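Local coordinates for 5-oxopent-3-ene-1,2,5-tricarboxylate decarboxylase (Exiguobacterium antarcticum B7, PDB 6IYM), which belongs to the fumarylacetoacetate hydrolase family of metal-dependent enzymes and binds a magnesium ion through three acidic side chains, at residues V72-K77 with F97-S102; D155-D160 with R170-D175. All blocks are in the same frame, centred on the assembly; numbering follows the deposited sequence.

Contact 1 of 2, residues V72-K77 with F97-S102; sequences VICVGK and FTKAPS
Strands 72-75 and 97-99 pair as an antiparallel two-strand ladder, part of the mixed beta-sheet of this fumarylacetoacetate hydrolase-type domain. Their short axes approach to 4.6 Å at 136°, so the pair is strongly twisted. V72 with K99 and C74 with F97 are hydrogen-bonded pairs; I73 with T98, between them, is a non-hydrogen-bonded pair. K99 N donates a hydrogen bond to V72 O at 3.0 Å, and V72 N donates one to K99 O. At the other end, C74 N reaches F97 O at 2.7 Å, and F97 N bonds to C74 O in return. V72, C74, F97 and K99 share one face of the sheet. With chi1 at 49°, CG of F97 sits between its own backbone N and carbonyl carbon, and the ring comes over C74, whose O lies 3.7 Å above the ring plane, offset toward the rim. The T98 hydroxyl, on the face shared with I73, bonds to N71 and to T98 of the second subunit. C74 CB presses on F97 CE2 at 3.2 Å, while C74 SG stands oblique to that ring and touches K99 CD at 3.7 Å.

Contact 2 of 2, residues D155-D160 with R170-D175; sequences DVTARD and RGKSLD. With MG (magnesium ion), chain C.
K172 meets a first-shell ligand of the magnesium ion, D155: D155 OD2 binds the metal at 2.1 Å and also accepts a hydrogen bond from K172 NZ at 2.8 Å. The ammonium reaches OD2 from above the carboxylate plane, 38° out of it, and lies 3.2 Å from OD1, so the salt bridge engages both oxygens. E124 and E126 supply the other two protein ligands of the metal. The side chains of D155 and K172 cross obliquely.

One shell out, T157 lies side by side with K172, and T157 OG1 takes a second hydrogen bond from NZ at 2.9 Å. The same hydroxyl donates to D155 O, which fixes the direction of its proton and ties the lysine's partner to the aspartate's backbone. The K172 chain is extended up to a bend at chi4 (-93°), which brings NZ within hydrogen-bonding distance of both D155 OD2 and T157 OG1.

Farther back, A158 N donates to G171 O at 2.8 Å with an N-H...O angle of 169°, joining the backbone just before K172 to the strand. R159, paired with D122 and E124, lays one guanidinium face over T157 CB. The contact thus ties the end of strand 147-158 to the loop that follows helix 159-164 and leads to strand 178-186.

In the fold
The two contacts follow one another in sequence, with centres 10 Å apart, and they touch directly beside the magnesium ion. K99 is the main connection: from the ladder of contact 1 its NZ forms a salt bridge with D155 OD1 at 2.8 Å and a probable hydrogen bond with K172 O, also at 2.8 Å. D155 therefore has lysines from both contacts as partners. F97 adds an apolar link, its CE2 packing 3.2 Å from K172 CD, and the nearest atom of its side chain is about 4 Å from the magnesium ion. Both contacts also touch the second subunit.

Contact 1 of 2, residues V72-K77 with F97-S102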
ATOM      1  N   VAL A  72      -3.904   0.807   3.492  1.00 39.03           N
ATOM      2  CA  VAL A  72      -4.578   1.831   4.340  1.00 36.73           C
ATOM      3  C   VAL A  72      -3.591   3.000   4.535  1.00 36.45           C
ATOM      4  O   VAL A  72      -2.430   2.770   4.948  1.00 37.19           O
ATOM      5  CB  VAL A  72      -5.013   1.213   5.682  1.00 35.55           C
ATOM      6  CG1 VAL A  72      -5.626   2.260   6.594  1.00 36.26           C
ATOM      7  CG2 VAL A  72      -5.979   0.062   5.466  1.00 34.35           C
ATOM      8  N   ILE A  73      -4.009   4.205   4.172  1.00 37.16           N
ATOM      9  CA  ILE A  73      -3.165   5.427   4.319  1.00 39.01           C
ATOM     10  C   ILE A  73      -3.376   5.969   5.722  1.00 39.16           C
ATOM     11  O   ILE A  73      -4.552   6.157   6.068  1.00 37.45           O
ATOM     12  CB  ILE A  73      -3.494   6.480   3.250  1.00 42.51           C
ATOM     13  CG1 ILE A  73      -3.325   5.909   1.837  1.00 42.53           C
ATOM     14  CG2 ILE A  73      -2.659   7.729   3.478  1.00 45.02           C
ATOM     15  CD1 ILE A  73      -3.935   6.758   0.721  1.00 38.12           C
ATOM     16  N   CYS A  74      -2.280   6.207   6.463  1.00 35.80           N
ATOM     17  CA  CYS A  74      -2.287   6.546   7.904  1.00 40.39           C
ATOM     18  C   CYS A  74      -1.574   7.874   8.171  1.00 43.78           C
ATOM     19  O   CYS A  74      -0.458   8.082   7.665  1.00 40.32           O
ATOM     20  CB  CYS A  74      -1.590   5.458   8.709  1.00 40.47           C
ATOM     21  SG  CYS A  74      -2.446   3.856   8.650  1.00 42.44           S
ATOM     22  N   VAL A  75      -2.208   8.713   8.987  1.00 40.47           N
ATOM     23  CA  VAL A  75      -1.664  10.006   9.462  1.00 43.98           C
ATOM     24  C   VAL A  75      -0.884   9.745  10.746  1.00 42.44           C
ATOM     25  O   VAL A  75      -1.332   8.896  11.534  1.00 43.35           O
ATOM     26  CB  VAL A  75      -2.795  11.034   9.653  1.00 42.89           C
ATOM     27  CG1 VAL A  75      -2.256  12.356  10.206  1.00 45.31           C
ATOM     28  CG2 VAL A  75      -3.519  11.260   8.332  1.00 44.14           C
ATOM     29  N   GLY A  76       0.230  10.452  10.952  1.00 42.87           N
ATOM     30  CA  GLY A  76       1.019  10.384  12.205  1.00 43.45           C
ATOM     31  C   GLY A  76       0.335  11.173  13.324  1.00 45.72           C
ATOM     32  O   GLY A  76      -0.901  11.288  13.318  1.00 51.85           O
ATOM     33  N   LYS A  77       1.088  11.742  14.257  1.00 49.64           N
ATOM     34  CA  LYS A  77       0.537  12.580  15.362  1.00 50.93           C
ATOM     35  C   LYS A  77      -0.442  13.608  14.777  1.00 48.87           C
ATOM     36  O   LYS A  77      -0.005  14.480  13.998  1.00 52.13           O
ATOM     37  CB  LYS A  77       1.680  13.295  16.095  1.00 59.49           C
ATOM     38  CG  LYS A  77       2.337  12.494  17.205  1.00 66.11           C
ATOM     39  CD  LYS A  77       2.600  11.044  16.852  1.00 69.84           C
ATOM     40  CE  LYS A  77       2.934  10.204  18.062  1.00 68.20           C
ATOM     41  NZ  LYS A  77       3.076   8.776  17.700  1.00 71.64           N
ATOM     42  N   PHE A  97       2.012   7.309   6.278  1.00 43.06           N
ATOM     43  CA  PHE A  97       2.573   5.944   6.085  1.00 40.00           C
ATOM     44  C   PHE A  97       1.409   4.980   5.825  1.00 40.85           C
ATOM     45  O   PHE A  97       0.229   5.415   5.876  1.00 37.45           O
ATOM     46  CB  PHE A  97       3.408   5.530   7.296  1.00 43.37           C
ATOM     47  CG  PHE A  97       2.681   5.755   8.586  1.00 44.42           C
ATOM     48  CD1 PHE A  97       2.772   6.969   9.239  1.00 52.90           C
ATOM     49  CD2 PHE A  97       1.869   4.765   9.111  1.00 48.96           C
ATOM     50  CE1 PHE A  97       2.076   7.187  10.417  1.00 56.82           C
ATOM     51  CE2 PHE A  97       1.166   4.988  10.281  1.00 52.70           C
ATOM     52  CZ  PHE A  97       1.270   6.197  10.931  1.00 55.52           C
ATOM     53  N   THR A  98       1.700   3.704   5.558  1.00 38.10           N
ATOM     54  CA  THR A  98       0.634   2.749   5.171  1.00 39.79           C
ATOM     55  C   THR A  98       0.675   1.486   6.024  1.00 39.54           C
ATOM     56  O   THR A  98       1.693   1.211   6.720  1.00 38.44           O
ATOM     57  CB  THR A  98       0.745   2.433   3.678  1.00 41.62           C
ATOM     58  OG1 THR A  98       1.922   1.657   3.443  1.00 43.75           O
ATOM     59  CG2 THR A  98       0.758   3.689   2.846  1.00 43.93           C
ATOM     60  N   LYS A  99      -0.409   0.732   5.928  1.00 40.98           N
ATOM     61  CA  LYS A  99      -0.558  -0.623   6.509  1.00 41.40           C
ATOM     62  C   LYS A  99      -0.961  -1.571   5.384  1.00 40.01           C
ATOM     63  O   LYS A  99      -1.944  -1.251   4.724  1.00 34.50           O
ATOM     64  CB  LYS A  99      -1.642  -0.619   7.583  1.00 42.27           C
ATOM     65  CG  LYS A  99      -1.263   0.143   8.845  1.00 38.27           C
ATOM     66  CD  LYS A  99      -2.450   0.364   9.730  1.00 36.69           C
ATOM     67  CE  LYS A  99      -2.688  -0.798  10.679  1.00 37.14           C
ATOM     68  NZ  LYS A  99      -1.649  -0.843  11.745  1.00 35.74           N
ATOM     69  N   ALA A 100      -0.203  -2.652   5.168  1.00 42.01           N
ATOM     70  CA  ALA A 100      -0.520  -3.703   4.172  1.00 40.61           C
ATOM     71  C   ALA A 100      -1.939  -4.185   4.426  1.00 42.52           C
ATOM     72  O   ALA A 100      -2.331  -4.296   5.589  1.00 41.72           O
ATOM     73  CB  ALA A 100       0.455  -4.840   4.239  1.00 38.98           C
ATOM     74  N   PRO A 101      -2.742  -4.413   3.355  1.00 40.07           N
ATOM     75  CA  PRO A 101      -4.087  -4.978   3.469  1.00 39.12           C
ATOM     76  C   PRO A 101      -4.116  -6.379   4.110  1.00 37.01           C
ATOM     77  O   PRO A 101      -5.062  -6.711   4.731  1.00 38.30           O
ATOM     78  CB  PRO A 101      -4.551  -5.116   2.012  1.00 42.54           C
ATOM     79  CG  PRO A 101      -3.734  -4.128   1.247  1.00 42.53           C
ATOM     80  CD  PRO A 101      -2.397  -4.102   1.959  1.00 41.71           C
ATOM     81  N   SER A 102      -3.039  -7.143   3.968  1.00 37.53           N
ATOM     82  CA  SER A 102      -2.844  -8.447   4.639  1.00 42.35           C
ATOM     83  C   SER A 102      -3.008  -8.292   6.173  1.00 43.93           C
ATOM     84  O   SER A 102      -3.206  -9.312   6.811  1.00 40.23           O
ATOM     85  CB  SER A 102      -1.502  -9.010   4.274  1.00 36.96           C
ATOM     86  OG  SER A 102      -0.447  -8.131   4.691  1.00 38.83           O
TER

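Contact 2 of 2, residues D155-D160 with R170-D175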
ATOM      1  N   ASP A 155      -5.046   1.089  14.615  1.00 39.28           N
ATOM      2  CA  ASP A 155      -3.697   1.116  13.994  1.00 36.58           C
ATOM      3  C   ASP A 155      -2.786   0.393  14.970  1.00 33.78           C
ATOM      4  O   ASP A 155      -1.986   1.055  15.636  1.00 37.39           O
ATOM      5  CB  ASP A 155      -3.266   2.557  13.652  1.00 35.73           C
ATOM      6  CG  ASP A 155      -1.837   2.747  13.133  1.00 35.27           C
ATOM      7  OD1 ASP A 155      -1.180   1.749  12.794  1.00 41.64           O
ATOM      8  OD2 ASP A 155      -1.363   3.923  13.091  1.00 41.50           O
ATOM      9  N   VAL A 156      -2.929  -0.917  15.080  1.00 37.47           N
ATOM     10  CA  VAL A 156      -2.089  -1.737  16.002  1.00 38.20           C
ATOM     11  C   VAL A 156      -0.631  -1.591  15.529  1.00 42.41           C
ATOM     12  O   VAL A 156      -0.400  -1.580  14.303  1.00 41.62           O
ATOM     13  CB  VAL A 156      -2.541  -3.212  16.063  1.00 37.08           C
ATOM     14  CG1 VAL A 156      -1.598  -4.045  16.926  1.00 37.36           C
ATOM     15  CG2 VAL A 156      -3.974  -3.372  16.525  1.00 37.96           C
ATOM     16  N   THR A 157       0.310  -1.458  16.468  1.00 38.61           N
ATOM     17  CA  THR A 157       1.700  -1.029  16.221  1.00 41.84           C
ATOM     18  C   THR A 157       2.670  -1.793  17.135  1.00 47.78           C
ATOM     19  O   THR A 157       2.396  -1.899  18.344  1.00 43.92           O
ATOM     20  CB  THR A 157       1.853   0.475  16.481  1.00 44.88           C
ATOM     21  OG1 THR A 157       0.942   1.260  15.713  1.00 37.80           O
ATOM     22  CG2 THR A 157       3.268   0.951  16.226  1.00 47.97           C
ATOM     23  N   ALA A 158       3.795  -2.248  16.575  1.00 45.44           N
ATOM     24  CA  ALA A 158       4.960  -2.778  17.308  1.00 45.87           C
ATOM     25  C   ALA A 158       5.936  -1.620  17.483  1.00 42.39           C
ATOM     26  O   ALA A 158       6.664  -1.311  16.540  1.00 45.96           O
ATOM     27  CB  ALA A 158       5.589  -3.919  16.532  1.00 51.38           C
ATOM     28  N   ARG A 159       5.943  -0.993  18.649  1.00 43.84           N
ATOM     29  CA  ARG A 159       6.753   0.227  18.923  1.00 42.32           C
ATOM     30  C   ARG A 159       8.255  -0.052  18.713  1.00 45.84           C
ATOM     31  O   ARG A 159       8.975   0.894  18.296  1.00 48.50           O
ATOM     32  CB  ARG A 159       6.456   0.739  20.333  1.00 45.14           C
ATOM     33  CG  ARG A 159       5.000   1.115  20.558  1.00 44.58           C
ATOM     34  CD  ARG A 159       4.594   2.287  19.695  1.00 45.64           C
ATOM     35  NE  ARG A 159       3.206   2.677  19.906  1.00 47.23           N
ATOM     36  CZ  ARG A 159       2.538   3.573  19.168  1.00 47.97           C
ATOM     37  NH1 ARG A 159       3.132   4.182  18.154  1.00 47.81           N
ATOM     38  NH2 ARG A 159       1.276   3.859  19.450  1.00 45.96           N
ATOM     39  N   ASP A 160       8.713  -1.285  18.929  1.00 41.41           N
ATOM     40  CA  ASP A 160      10.149  -1.660  18.806  1.00 46.53           C
ATOM     41  C   ASP A 160      10.484  -1.854  17.309  1.00 47.68           C
ATOM     42  O   ASP A 160      11.559  -1.397  16.879  1.00 49.10           O
ATOM     43  CB  ASP A 160      10.506  -2.835  19.740  1.00 43.68           C
ATOM     44  CG  ASP A 160       9.511  -3.981  19.729  1.00 51.89           C
ATOM     45  OD1 ASP A 160       8.537  -3.928  18.920  1.00 52.01           O
ATOM     46  OD2 ASP A 160       9.730  -4.947  20.479  1.00 49.94           O
ATOM     47  N   ARG A 170       6.551  -1.673   8.412  1.00 38.51           N
ATOM     48  CA  ARG A 170       6.661  -3.072   8.888  1.00 45.22           C
ATOM     49  C   ARG A 170       5.994  -3.202  10.266  1.00 40.65           C
ATOM     50  O   ARG A 170       5.178  -4.095  10.414  1.00 43.56           O
ATOM     51  CB  ARG A 170       8.112  -3.565   8.940  1.00 44.58           C
ATOM     52  CG  ARG A 170       8.208  -5.010   9.410  1.00 47.93           C
ATOM     53  CD  ARG A 170       9.443  -5.779   8.958  1.00 49.70           C
ATOM     54  NE  ARG A 170       9.619  -6.920   9.848  1.00 41.90           N
ATOM     55  CZ  ARG A 170       8.904  -8.028   9.802  1.00 43.88           C
ATOM     56  NH1 ARG A 170       7.954  -8.199   8.896  1.00 45.69           N
ATOM     57  NH2 ARG A 170       9.135  -8.980  10.680  1.00 49.36           N
ATOM     58  N   GLY A 171       6.352  -2.356  11.228  1.00 41.28           N
ATOM     59  CA  GLY A 171       5.836  -2.440  12.610  1.00 40.31           C
ATOM     60  C   GLY A 171       4.334  -2.196  12.689  1.00 41.73           C
ATOM     61  O   GLY A 171       3.771  -2.486  13.759  1.00 41.52           O
ATOM     62  N   LYS A 172       3.692  -1.728  11.601  1.00 38.14           N
ATOM     63  CA  LYS A 172       2.223  -1.473  11.547  1.00 39.35           C
ATOM     64  C   LYS A 172       1.510  -2.500  10.662  1.00 38.32           C
ATOM     65  O   LYS A 172       0.280  -2.416  10.552  1.00 37.65           O
ATOM     66  CB  LYS A 172       1.967  -0.034  11.093  1.00 39.29           C
ATOM     67  CG  LYS A 172       2.384   0.982  12.146  1.00 42.84           C
ATOM     68  CD  LYS A 172       2.084   2.417  11.863  1.00 42.55           C
ATOM     69  CE  LYS A 172       2.409   3.317  13.048  1.00 43.25           C
ATOM     70  NZ  LYS A 172       1.246   3.558  13.941  1.00 45.15           N
ATOM     71  N   SER A 173       2.243  -3.442  10.064  1.00 37.19           N
ATOM     72  CA  SER A 173       1.750  -4.232   8.917  1.00 35.03           C
ATOM     73  C   SER A 173       1.816  -5.748   9.146  1.00 37.46           C
ATOM     74  O   SER A 173       1.388  -6.492   8.222  1.00 38.36           O
ATOM     75  CB  SER A 173       2.473  -3.795   7.673  1.00 37.78           C
ATOM     76  OG  SER A 173       2.180  -2.438   7.407  1.00 32.86           O
ATOM     77  N   LEU A 174       2.194  -6.215  10.341  1.00 41.58           N
ATOM     78  CA  LEU A 174       2.156  -7.665  10.685  1.00 40.68           C
ATOM     79  C   LEU A 174       0.720  -8.160  10.603  1.00 40.30           C
ATOM     80  O   LEU A 174      -0.168  -7.363  10.945  1.00 45.96           O
ATOM     81  CB  LEU A 174       2.691  -7.864  12.109  1.00 43.23           C
ATOM     82  CG  LEU A 174       4.160  -7.521  12.324  1.00 44.52           C
ATOM     83  CD1 LEU A 174       4.680  -8.166  13.599  1.00 48.50           C
ATOM     84  CD2 LEU A 174       5.016  -7.958  11.145  1.00 47.44           C
ATOM     85  N   ASP A 175       0.494  -9.429  10.241  1.00 38.39           N
ATOM     86  CA  ASP A 175      -0.868  -9.996  10.145  1.00 37.22           C
ATOM     87  C   ASP A 175      -1.601  -9.722  11.485  1.00 40.87           C
ATOM     88  O   ASP A 175      -1.025  -9.976  12.547  1.00 40.14           O
ATOM     89  CB  ASP A 175      -0.846 -11.483   9.769  1.00 40.68           C
ATOM     90  CG  ASP A 175      -0.217 -11.800   8.401  1.00 46.27           C
ATOM     91  OD1 ASP A 175       0.124 -10.858   7.632  1.00 39.26           O
ATOM     92  OD2 ASP A 175      -0.035 -12.983   8.116  1.00 43.39           O
TER
HETATM   93 MG    MG C 301      -1.952   5.771  13.884  1.00 47.35          MG